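Local coordinates for clavulanic acid biosynthesis oligopeptide binding protein 2 (Streptomyces clavuligerus, PDB 2WOL), which probably binds peptides or related solutes as an extracellular solute-binding protein of the clavulanic acid biosynthesis pathway, at residues A[120-123]-A[124-127]. Numbering follows the deposited sequence.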
loop_
_atom_site.group_PDB
_atom_site.type_symbol
_atom_site.label_atom_id
_atom_site.label_comp_id
_atom_site.label_asym_id
_atom_site.label_seq_id
_atom_site.Cartn_x
_atom_site.Cartn_y
_atom_site.Cartn_z
ATOM N N VAL A 120 -10.865 1.931 21.363
ATOM C CA VAL A 120 -10.625 1.163 20.146
ATOM C C VAL A 120 -11.938 1.023 19.383
ATOM O O VAL A 120 -11.975 1.219 18.166
ATOM C CB VAL A 120 -9.995 -0.226 20.429
ATOM C CG1 VAL A 120 -9.789 -0.996 19.123
ATOM C CG2 VAL A 120 -8.672 -0.072 21.163
ATOM N N ARG A 121 -13.016 0.707 20.097
ATOM C CA ARG A 121 -14.327 0.690 19.467
ATOM C C ARG A 121 -14.649 2.055 18.872
ATOM O O ARG A 121 -15.149 2.139 17.748
ATOM C CB ARG A 121 -15.424 0.284 20.443
ATOM C CG ARG A 121 -16.812 0.347 19.821
ATOM C CD ARG A 121 -17.816 -0.413 20.633
ATOM N NE ARG A 121 -18.115 0.267 21.885
ATOM C CZ ARG A 121 -18.885 -0.246 22.833
ATOM N NH1 ARG A 121 -19.429 -1.449 22.666
ATOM N NH2 ARG A 121 -19.109 0.444 23.944
ATOM N N HIS A 122 -14.367 3.117 19.622
ATOM C CA HIS A 122 -14.651 4.461 19.134
ATOM C C HIS A 122 -13.904 4.768 17.834
ATOM O O HIS A 122 -14.486 5.324 16.903
ATOM C CB HIS A 122 -14.371 5.540 20.183
ATOM C CG HIS A 122 -14.766 6.910 19.728
ATOM N ND1 HIS A 122 -16.085 7.290 19.594
ATOM C CD2 HIS A 122 -14.024 7.969 19.331
ATOM C CE1 HIS A 122 -16.136 8.533 19.149
ATOM N NE2 HIS A 122 -14.900 8.967 18.980
ATOM N N ALA A 123 -12.630 4.389 17.776
ATOM C CA ALA A 123 -11.824 4.562 16.568
ATOM C C ALA A 123 -12.453 3.858 15.365
ATOM O O ALA A 123 -12.566 4.445 14.283
ATOM C CB ALA A 123 -10.414 4.054 16.802
ATOM N N VAL A 124 -12.870 2.612 15.564
ATOM C CA VAL A 124 -13.509 1.836 14.507
ATOM C C VAL A 124 -14.850 2.470 14.104
ATOM O O VAL A 124 -15.179 2.555 12.920
ATOM C CB VAL A 124 -13.669 0.352 14.925
ATOM C CG1 VAL A 124 -14.486 -0.417 13.910
ATOM C CG2 VAL A 124 -12.291 -0.293 15.098
ATOM N N GLN A 125 -15.604 2.933 15.098
ATOM C CA GLN A 125 -16.870 3.616 14.842
ATOM C C GLN A 125 -16.683 4.890 14.022
ATOM O O GLN A 125 -17.487 5.170 13.129
ATOM C CB GLN A 125 -17.592 3.914 16.155
ATOM C CG GLN A 125 -18.211 2.674 16.768
ATOM C CD GLN A 125 -18.834 2.893 18.136
ATOM O OE1 GLN A 125 -19.501 2.001 18.650
ATOM N NE2 GLN A 125 -18.593 4.054 18.741
ATOM N N ARG A 126 -15.624 5.648 14.318
ATOM C CA ARG A 126 -15.295 6.879 13.590
ATOM C C ARG A 126 -15.202 6.679 12.080
ATOM O O ARG A 126 -15.604 7.550 11.307
ATOM C CB ARG A 126 -13.973 7.471 14.091
ATOM C CG ARG A 126 -14.041 8.082 15.466
ATOM C CD ARG A 126 -12.670 8.551 15.904
ATOM N NE ARG A 126 -12.410 9.941 15.530
ATOM C CZ ARG A 126 -11.455 10.352 14.696
ATOM N NH1 ARG A 126 -10.637 9.484 14.105
ATOM N NH2 ARG A 126 -11.323 11.644 14.447
ATOM N N VAL A 127 -14.651 5.540 11.668
ATOM C CA VAL A 127 -14.509 5.214 10.247
ATOM C C VAL A 127 -15.853 5.297 9.509
ATOM O O VAL A 127 -15.906 5.664 8.330
ATOM C CB VAL A 127 -13.854 3.821 10.061
ATOM C CG1 VAL A 127 -13.821 3.408 8.588
ATOM C CG2 VAL A 127 -12.446 3.812 10.656
HETATM O O HOH W 1 -17.882 5.848 21.316
HETATM O O HOH W 2 -10.364 6.591 14.241
#
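His122 and Arg126 form a buried i to i+4 side-chain contact one turn apart on helix 117-127, which packs on strand 171-175 through Val120, Arg121 and Val124. Arg126 CG sits over one face of the imidazole, 4.1 Å from the ring centroid and 28° off its normal, which meets the criteria for a CH-pi contact. On the arginine side, CG lies anti to the carbonyl carbon (chi1 -71°), directing it back over the ring. Asp200 OD2 is hydrogen-bonded to His122 NE2 and forms a salt bridge with Arg126 NE; Asp47 OD2 forms one with Arg126 NH2. In this family 5 solute-binding protein, the helix lies beside the antiparallel sheet containing strand 171-175, and its backbone keeps i to i+4 bonding, evidenced by Arg126 N to His122 O at 2.8 Å. Arg121 and Gln125 lie side by side, guanidinium and amide planes 3° apart, with Arg121 CG 3.4 Å from Gln125 OE1; that oxygen is bonded to Leu161 N, and Arg121 NH1 to Val164 O. One water joins Ala123 O (3.1 Å) to Arg126 NH1 (2.9 Å), in the guanidinium plane. Val120 packs on Ile172 and Val124 on Phe174, with Leu140 and Leu144 of helix 140-144 also touching Val124.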